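PDB 3EOF: putative oxidoreductase from Bacteroides fragilis NCTC 9343, which binds flavin mononucleotide and probably catalyses flavin-dependent reduction of substrates at the expense of NAD(P)H. Local coordinates for residues A124-C129 with V159-E164; F77-R82 with F152-V157. All coordinates share one frame; numbering follows the deposited sequence.

Contact 1 (A124-C129 with V159-E164); sequences AGLGIC and VGYPAE. With FMN (flavin mononucleotide), chain C.
Gly-127 and Gly-160 face each other as an antiparallel hydrogen-bonded pair where strand 127-131 meets the end of strand 151-160 in the sheet of the nitroreductase fold, Gly-127 N donating to Gly-160 O (2.7 Å, N-H...O 176°) and Gly-160 N to Gly-127 O (3.1 Å). A third, softer link comes from Val-159 CA, whose hydrogen also points at Gly-127 O. Just ahead of the strand, Gly-125, at positive phi, is the C' residue of the Schellman motif that ends helix 100-123. Leu-126 then carries the apolar contact. Its first torsion sets CG beside the backbone N (chi1 -60°), and the extended second (chi2 157°) parts the two methyls: CD1 meets Val-159 CG1 at 4.0 Å, while CD2 sits over one face of the Tyr-161 ring as a CH-pi contact. Lys-18 makes a cation-pi contact with the same ring. Pro-162 packs against the backbone at Gly-125, its CD 3.2 Å from Gly-125 O. On the side of the sheet covered by helix 100-123, Ile-128 CG2 touches Val-159 CG1 at 3.9 Å. One residue on, the strand enters the flavin pocket: Cys-129 SG comes within 3.6 Å of N1 of FMN.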
ATOM      1  N   ALA A 124      10.882  16.904   1.389  1.00 25.41           N
ATOM      2  CA  ALA A 124      11.834  17.477   2.344  1.00 25.14           C
ATOM      3  C   ALA A 124      13.301  17.341   1.870  1.00 24.03           C
ATOM      4  O   ALA A 124      14.222  17.686   2.594  1.00 25.61           O
ATOM      5  CB  ALA A 124      11.668  16.844   3.725  1.00 25.18           C
ATOM      6  N   GLY A 125      13.540  16.870   0.660  1.00 20.70           N
ATOM      7  CA  GLY A 125      14.917  16.808   0.163  1.00 21.30           C
ATOM      8  C   GLY A 125      15.632  15.504   0.494  1.00 22.72           C
ATOM      9  O   GLY A 125      16.808  15.360   0.245  1.00 24.44           O
ATOM     10  N   LEU A 126      14.932  14.544   1.064  1.00 20.61           N
ATOM     11  CA  LEU A 126      15.574  13.248   1.360  1.00 19.26           C
ATOM     12  C   LEU A 126      15.410  12.257   0.191  1.00 22.57           C
ATOM     13  O   LEU A 126      14.657  12.481  -0.751  1.00 23.89           O
ATOM     14  CB  LEU A 126      14.997  12.669   2.636  1.00 17.51           C
ATOM     15  CG  LEU A 126      15.131  13.449   3.944  1.00 17.66           C
ATOM     16  CD1 LEU A 126      14.044  13.049   4.971  1.00 20.71           C
ATOM     17  CD2 LEU A 126      16.505  13.311   4.547  1.00 26.18           C
ATOM     18  N   GLY A 127      16.180  11.174   0.228  1.00 23.82           N
ATOM     19  CA  GLY A 127      16.073  10.133  -0.770  1.00 20.44           C
ATOM     20  C   GLY A 127      15.677   8.880  -0.006  1.00 20.08           C
ATOM     21  O   GLY A 127      16.105   8.644   1.109  1.00 21.21           O
ATOM     22  N   ILE A 128      14.834   8.082  -0.615  1.00 20.73           N
ATOM     23  CA  ILE A 128      14.335   6.875  -0.016  1.00 21.57           C
ATOM     24  C   ILE A 128      14.515   5.701  -1.004  1.00 22.40           C
ATOM     25  O   ILE A 128      14.717   5.875  -2.197  1.00 20.18           O
ATOM     26  CB  ILE A 128      12.825   7.022   0.374  1.00 21.64           C
ATOM     27  CG1 ILE A 128      11.935   7.129  -0.870  1.00 22.93           C
ATOM     28  CG2 ILE A 128      12.577   8.280   1.314  1.00 22.96           C
ATOM     29  CD1 ILE A 128      11.533   5.815  -1.544  1.00 15.61           C
ATOM     30  N   CYS A 129      14.408   4.506  -0.456  1.00 24.06           N
ATOM     31  CA  CYS A 129      14.462   3.268  -1.201  1.00 23.52           C
ATOM     32  C   CYS A 129      13.666   2.251  -0.406  1.00 23.07           C
ATOM     33  O   CYS A 129      13.862   2.100   0.801  1.00 23.49           O
ATOM     34  CB  CYS A 129      15.888   2.770  -1.363  1.00 24.55           C
ATOM     35  SG  CYS A 129      15.990   1.301  -2.374  1.00 24.34           S
ATOM     36  N   VAL A 159      16.232   5.754   4.392  1.00 23.97           N
ATOM     37  CA  VAL A 159      16.045   7.185   4.217  1.00 23.87           C
ATOM     38  C   VAL A 159      17.342   7.916   4.571  1.00 24.50           C
ATOM     39  O   VAL A 159      18.020   7.573   5.567  1.00 21.74           O
ATOM     40  CB  VAL A 159      15.041   7.822   5.266  1.00 26.62           C
ATOM     41  CG1 VAL A 159      14.404   9.063   4.681  1.00 23.84           C
ATOM     42  CG2 VAL A 159      14.023   6.862   5.752  1.00 27.48           C
ATOM     43  N   GLY A 160      17.663   8.943   3.779  1.00 22.87           N
ATOM     44  CA  GLY A 160      18.841   9.748   4.023  1.00 22.56           C
ATOM     45  C   GLY A 160      18.870  10.905   3.087  1.00 22.43           C
ATOM     46  O   GLY A 160      18.022  11.017   2.220  1.00 25.60           O
ATOM     47  N   TYR A 161      19.820  11.804   3.289  1.00 22.83           N
ATOM     48  CA  TYR A 161      20.015  12.890   2.354  1.00 23.82           C
ATOM     49  C   TYR A 161      20.763  12.265   1.191  1.00 22.87           C
ATOM     50  O   TYR A 161      21.652  11.475   1.413  1.00 19.94           O
ATOM     51  CB  TYR A 161      20.812  14.007   2.981  1.00 23.84           C
ATOM     52  CG  TYR A 161      20.012  14.740   3.987  1.00 25.33           C
ATOM     53  CD1 TYR A 161      19.979  14.331   5.313  1.00 25.11           C
ATOM     54  CD2 TYR A 161      19.272  15.842   3.615  1.00 29.88           C
ATOM     55  CE1 TYR A 161      19.259  15.017   6.233  1.00 25.61           C
ATOM     56  CE2 TYR A 161      18.565  16.539   4.528  1.00 25.99           C
ATOM     57  CZ  TYR A 161      18.553  16.124   5.840  1.00 26.53           C
ATOM     58  OH  TYR A 161      17.820  16.844   6.741  1.00 29.53           O
ATOM     59  N   PRO A 162      20.369  12.589  -0.044  1.00 25.54           N
ATOM     60  CA  PRO A 162      20.941  11.929  -1.216  1.00 23.60           C
ATOM     61  C   PRO A 162      22.414  12.168  -1.452  1.00 22.14           C
ATOM     62  O   PRO A 162      22.870  13.286  -1.337  1.00 22.17           O
ATOM     63  CB  PRO A 162      20.154  12.539  -2.380  1.00 25.53           C
ATOM     64  CG  PRO A 162      18.984  13.212  -1.807  1.00 25.14           C
ATOM     65  CD  PRO A 162      19.353  13.596  -0.417  1.00 26.14           C
ATOM     66  N   ALA A 163      23.155  11.111  -1.783  1.00 21.82           N
ATOM     67  CA  ALA A 163      24.578  11.224  -2.138  1.00 22.71           C
ATOM     68  C   ALA A 163      24.795  10.654  -3.571  1.00 24.60           C
ATOM     69  O   ALA A 163      25.860  10.144  -3.918  1.00 24.00           O
ATOM     70  CB  ALA A 163      25.483  10.512  -1.085  1.00 23.22           C
ATOM     71  N   GLU A 164      23.732  10.713  -4.378  1.00 25.28           N
ATOM     72  CA  GLU A 164      23.782  10.318  -5.776  1.00 22.81           C
ATOM     73  C   GLU A 164      22.686  11.045  -6.511  1.00 22.21           C
ATOM     74  O   GLU A 164      21.669  11.411  -5.923  1.00 18.56           O
ATOM     75  CB  GLU A 164      23.607   8.815  -5.976  1.00 22.93           C
ATOM     76  CG  GLU A 164      22.292   8.271  -5.463  1.00 19.62           C
ATOM     77  CD  GLU A 164      22.060   6.825  -5.831  1.00 23.61           C
ATOM     78  OE1 GLU A 164      22.910   6.256  -6.547  1.00 28.37           O
ATOM     79  OE2 GLU A 164      21.047   6.249  -5.373  1.00 24.13           O
TER
HETATM   80  N1  FMN C 300      15.177  -1.223  -4.735  1.00 33.36           N
HETATM   81  C2  FMN C 300      16.313  -1.949  -4.356  1.00 35.43           C
HETATM   82  O2  FMN C 300      17.450  -1.565  -4.672  1.00 31.38           O
HETATM   83  N3  FMN C 300      16.194  -3.142  -3.641  1.00 32.31           N
HETATM   84  C4  FMN C 300      14.945  -3.674  -3.262  1.00 40.49           C
HETATM   85  O4  FMN C 300      14.889  -4.504  -2.278  1.00 35.07           O
HETATM   86  C4A FMN C 300      13.799  -2.926  -3.678  1.00 35.71           C
HETATM   87  N5  FMN C 300      12.532  -3.387  -3.351  1.00 35.20           N
HETATM   88  C5A FMN C 300      11.388  -2.676  -3.685  1.00 40.60           C
HETATM   89  C6  FMN C 300      10.155  -3.214  -3.293  1.00 36.95           C
HETATM   90  C7  FMN C 300       8.971  -2.569  -3.602  1.00 34.24           C
HETATM   91  C7M FMN C 300       7.685  -3.216  -3.172  1.00 31.24           C
HETATM   92  C8  FMN C 300       9.009  -1.378  -4.323  1.00 30.00           C
HETATM   93  C8M FMN C 300       7.752  -0.582  -4.437  1.00 29.62           C
HETATM   94  C9  FMN C 300      10.248  -0.829  -4.723  1.00 35.91           C
HETATM   95  C9A FMN C 300      11.475  -1.469  -4.414  1.00 31.66           C
HETATM   96  N10 FMN C 300      12.758  -0.989  -4.782  1.00 33.30           N
HETATM   97  C10 FMN C 300      13.908  -1.711  -4.412  1.00 36.13           C
HETATM   98  C1' FMN C 300      12.949   0.257  -5.642  1.00 23.93           C
HETATM   99  C2' FMN C 300      12.588  -0.079  -7.082  1.00 24.82           C
HETATM  100  O2' FMN C 300      13.611  -0.931  -7.615  1.00 36.23           O
HETATM  101  C3' FMN C 300      12.333   1.170  -7.902  1.00 31.32           C
HETATM  102  O3' FMN C 300      11.165   1.892  -7.466  1.00 25.00           O
HETATM  103  C4' FMN C 300      12.180   0.869  -9.399  1.00 27.01           C
HETATM  104  O4' FMN C 300      13.412   0.454  -9.956  1.00 34.24           O
HETATM  105  C5' FMN C 300      11.815   2.127 -10.135  1.00 18.34           C
HETATM  106  O5' FMN C 300      12.822   3.065  -9.750  1.00 26.25           O
HETATM  107  P   FMN C 300      12.442   4.564  -9.231  1.00 38.94           P
HETATM  108  O1P FMN C 300      11.670   4.499  -7.896  1.00 20.30           O
HETATM  109  O2P FMN C 300      11.564   5.206 -10.274  1.00 30.73           O
HETATM  110  O3P FMN C 300      13.787   5.304  -9.202  1.00 32.22           O

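Contact 2 (F77-R82 with F152-V157); sequences FCADFR and FPITTV
Phe-77 opens a classic beta bulge between strands 73-80 and 151-160, two central antiparallel strands of the nitroreductase sheet: Ile-154 and Thr-155 together face this one residue. Phe-77 N gives its hydrogen to Thr-155 O (2.8 Å), while Phe-77 O receives two, a good bond from Ile-154 N (2.9 Å) and a weak one from Thr-155 N. With CG anti to the carbonyl carbon (chi1 -64°), the ring has Thr-155 O near its plane at the edge and its CE1 3.7 Å from Val-157 CG2. Thr-110 of helix 100-123 also packs on it. Cys-78 pairs with Pro-153 at a non-hydrogen-bonded position, on the face where Pro-153 packs against helix 138-145; SG lies 4.1 Å from Pro-153 CA, and the CA hydrogen of Cys-78 approaches Phe-152 O. Ala-79 and Phe-152 then form a regular hydrogen-bonded pair, Ala-79 N to Phe-152 O (2.8 Å) and Phe-152 N to Ala-79 O (3.0 Å). The small CB of Ala-79 meets Ile-154 CG1 at 3.7 Å. Beyond it, the Asp-80 carboxylate bonds to Ser-45 and to Tyr-183 of the second subunit. Proline has no N-H to give, and Pro-153 occupies the position where the pairing asks for none; the bulge places the next two N-H groups on one carbonyl, and the remaining contact is apolar and buried.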
ATOM      1  N   PHE A  77       8.027  -0.462   8.316  1.00 26.15           N
ATOM      2  CA  PHE A  77       6.578  -0.258   8.410  1.00 24.57           C
ATOM      3  C   PHE A  77       5.864  -1.606   8.634  1.00 23.57           C
ATOM      4  O   PHE A  77       5.869  -2.489   7.779  1.00 18.55           O
ATOM      5  CB  PHE A  77       6.072   0.432   7.162  1.00 22.24           C
ATOM      6  CG  PHE A  77       6.628   1.807   6.984  1.00 21.92           C
ATOM      7  CD1 PHE A  77       7.814   2.009   6.286  1.00 19.04           C
ATOM      8  CD2 PHE A  77       5.969   2.900   7.511  1.00 21.44           C
ATOM      9  CE1 PHE A  77       8.323   3.250   6.113  1.00 26.42           C
ATOM     10  CE2 PHE A  77       6.470   4.142   7.350  1.00 21.52           C
ATOM     11  CZ  PHE A  77       7.681   4.323   6.638  1.00 17.71           C
ATOM     12  N   CYS A  78       5.238  -1.740   9.799  1.00 24.03           N
ATOM     13  CA  CYS A  78       4.553  -2.953  10.198  1.00 23.79           C
ATOM     14  C   CYS A  78       3.030  -2.845  10.274  1.00 23.18           C
ATOM     15  O   CYS A  78       2.490  -1.859  10.821  1.00 21.21           O
ATOM     16  CB  CYS A  78       5.038  -3.358  11.591  1.00 26.23           C
ATOM     17  SG  CYS A  78       6.799  -3.505  11.689  1.00 26.53           S
ATOM     18  N   ALA A  79       2.372  -3.858   9.708  1.00 23.79           N
ATOM     19  CA  ALA A  79       0.936  -4.068   9.845  1.00 24.57           C
ATOM     20  C   ALA A  79       0.792  -4.340  11.346  1.00 23.78           C
ATOM     21  O   ALA A  79       1.548  -5.099  11.888  1.00 25.79           O
ATOM     22  CB  ALA A  79       0.499  -5.280   9.021  1.00 22.03           C
ATOM     23  N   ASP A  80      -0.149  -3.702  12.021  1.00 23.52           N
ATOM     24  CA  ASP A  80      -0.271  -3.868  13.474  1.00 22.54           C
ATOM     25  C   ASP A  80      -1.730  -3.828  13.887  1.00 22.01           C
ATOM     26  O   ASP A  80      -2.380  -2.774  13.852  1.00 21.34           O
ATOM     27  CB  ASP A  80       0.530  -2.762  14.166  1.00 22.93           C
ATOM     28  CG  ASP A  80       0.581  -2.871  15.686  1.00 27.26           C
ATOM     29  OD1 ASP A  80      -0.354  -3.392  16.284  1.00 23.90           O
ATOM     30  OD2 ASP A  80       1.567  -2.365  16.285  1.00 22.22           O
ATOM     31  N   PHE A  81      -2.247  -5.006  14.204  1.00 22.64           N
ATOM     32  CA  PHE A  81      -3.575  -5.145  14.824  1.00 22.01           C
ATOM     33  C   PHE A  81      -3.430  -5.373  16.334  1.00 21.19           C
ATOM     34  O   PHE A  81      -4.421  -5.331  17.069  1.00 22.30           O
ATOM     35  CB  PHE A  81      -4.427  -6.262  14.179  1.00 20.48           C
ATOM     36  CG  PHE A  81      -5.603  -5.737  13.436  1.00 24.64           C
ATOM     37  CD1 PHE A  81      -6.657  -5.181  14.148  1.00 20.13           C
ATOM     38  CD2 PHE A  81      -5.699  -5.830  12.076  1.00 22.74           C
ATOM     39  CE1 PHE A  81      -7.786  -4.698  13.499  1.00 31.07           C
ATOM     40  CE2 PHE A  81      -6.820  -5.373  11.423  1.00 24.47           C
ATOM     41  CZ  PHE A  81      -7.860  -4.789  12.136  1.00 23.97           C
ATOM     42  N   ARG A  82      -2.187  -5.534  16.792  1.00 19.90           N
ATOM     43  CA  ARG A  82      -1.905  -5.791  18.185  1.00 21.54           C
ATOM     44  C   ARG A  82      -2.303  -4.631  19.072  1.00 21.81           C
ATOM     45  O   ARG A  82      -2.943  -4.828  20.120  1.00 22.39           O
ATOM     46  CB  ARG A  82      -0.424  -6.060  18.399  1.00 21.94           C
ATOM     47  CG  ARG A  82      -0.108  -6.380  19.864  1.00 26.52           C
ATOM     48  CD  ARG A  82       1.288  -6.839  20.000  1.00 26.57           C
ATOM     49  NE  ARG A  82       1.529  -7.375  21.328  1.00 24.95           N
ATOM     50  CZ  ARG A  82       1.364  -8.647  21.667  1.00 28.63           C
ATOM     51  NH1 ARG A  82       0.931  -9.547  20.791  1.00 28.15           N
ATOM     52  NH2 ARG A  82       1.606  -9.013  22.909  1.00 26.83           N
ATOM     53  N   PHE A 152       3.281  -7.601  11.795  1.00 24.04           N
ATOM     54  CA  PHE A 152       3.911  -8.207  10.670  1.00 23.29           C
ATOM     55  C   PHE A 152       4.632  -7.124   9.845  1.00 22.00           C
ATOM     56  O   PHE A 152       4.030  -6.100   9.498  1.00 21.84           O
ATOM     57  CB  PHE A 152       2.821  -8.933   9.817  1.00 23.86           C
ATOM     58  CG  PHE A 152       3.410  -9.856   8.782  1.00 27.09           C
ATOM     59  CD1 PHE A 152       3.947  -9.346   7.610  1.00 23.61           C
ATOM     60  CD2 PHE A 152       3.463 -11.221   9.001  1.00 23.24           C
ATOM     61  CE1 PHE A 152       4.561 -10.175   6.675  1.00 32.48           C
ATOM     62  CE2 PHE A 152       4.068 -12.058   8.074  1.00 29.50           C
ATOM     63  CZ  PHE A 152       4.611 -11.522   6.898  1.00 27.46           C
ATOM     64  N   PRO A 153       5.920  -7.335   9.509  1.00 20.27           N
ATOM     65  CA  PRO A 153       6.629  -6.326   8.736  1.00 18.39           C
ATOM     66  C   PRO A 153       6.191  -6.350   7.284  1.00 19.63           C
ATOM     67  O   PRO A 153       6.180  -7.414   6.647  1.00 19.50           O
ATOM     68  CB  PRO A 153       8.073  -6.756   8.862  1.00 17.48           C
ATOM     69  CG  PRO A 153       8.002  -8.231   8.938  1.00 16.28           C
ATOM     70  CD  PRO A 153       6.800  -8.502   9.785  1.00 17.33           C
ATOM     71  N   ILE A 154       5.740  -5.192   6.798  1.00 20.95           N
ATOM     72  CA  ILE A 154       5.210  -5.063   5.439  1.00 22.75           C
ATOM     73  C   ILE A 154       6.300  -4.602   4.489  1.00 25.08           C
ATOM     74  O   ILE A 154       6.636  -5.308   3.524  1.00 25.06           O
ATOM     75  CB  ILE A 154       3.972  -4.106   5.385  1.00 24.56           C
ATOM     76  CG1 ILE A 154       2.814  -4.751   6.175  1.00 24.77           C
ATOM     77  CG2 ILE A 154       3.491  -3.841   3.937  1.00 20.30           C
ATOM     78  CD1 ILE A 154       2.444  -6.146   5.737  1.00 22.85           C
ATOM     79  N   THR A 155       6.822  -3.413   4.716  1.00 25.41           N
ATOM     80  CA  THR A 155       7.952  -2.947   3.924  1.00 26.40           C
ATOM     81  C   THR A 155       8.932  -2.131   4.786  1.00 25.52           C
ATOM     82  O   THR A 155       8.610  -1.749   5.901  1.00 25.97           O
ATOM     83  CB  THR A 155       7.566  -2.172   2.688  1.00 28.72           C
ATOM     84  OG1 THR A 155       8.739  -2.026   1.858  1.00 33.03           O
ATOM     85  CG2 THR A 155       7.009  -0.831   3.079  1.00 23.43           C
ATOM     86  N   THR A 156      10.132  -1.920   4.234  1.00 21.60           N
ATOM     87  CA  THR A 156      11.207  -1.213   4.889  1.00 20.16           C
ATOM     88  C   THR A 156      11.705  -0.167   3.949  1.00 22.82           C
ATOM     89  O   THR A 156      11.812  -0.422   2.761  1.00 24.89           O
ATOM     90  CB  THR A 156      12.366  -2.162   5.231  1.00 21.91           C
ATOM     91  OG1 THR A 156      11.821  -3.243   5.997  1.00 21.02           O
ATOM     92  CG2 THR A 156      13.453  -1.405   6.057  1.00 21.40           C
ATOM     93  N   VAL A 157      11.965   1.021   4.490  1.00 23.39           N
ATOM     94  CA  VAL A 157      12.459   2.132   3.726  1.00 22.40           C
ATOM     95  C   VAL A 157      13.715   2.668   4.363  1.00 24.78           C
ATOM     96  O   VAL A 157      13.733   3.014   5.547  1.00 26.43           O
ATOM     97  CB  VAL A 157      11.410   3.223   3.675  1.00 22.21           C
ATOM     98  CG1 VAL A 157      11.910   4.518   3.030  1.00 19.42           C
ATOM     99  CG2 VAL A 157      10.179   2.700   2.955  1.00 22.24           C
TER

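In the fold
Strand 151-160 serves both contacts, pairing through its first part with strand 73-80 in contact 2 and through its end with strand 127-131 in contact 1. Contact 2 is the deeper, every touching residue buried, whereas contact 1 is mostly buried but runs out to the surface at Gly-125. Five backbone bonds, one weak, hold contact 2 through a bulge; contact 1 has two between glycines and gains much of its side-chain packing from Leu-126, just ahead of its strand, against Val-159 and Tyr-161. Although their centres lie about 22 Å apart, the contacts touch where Val-157 CG1 packs on Ile-128 CB. Helix 100-123 lies against both, and both approach FMN, contact 1 directly through Cys-129.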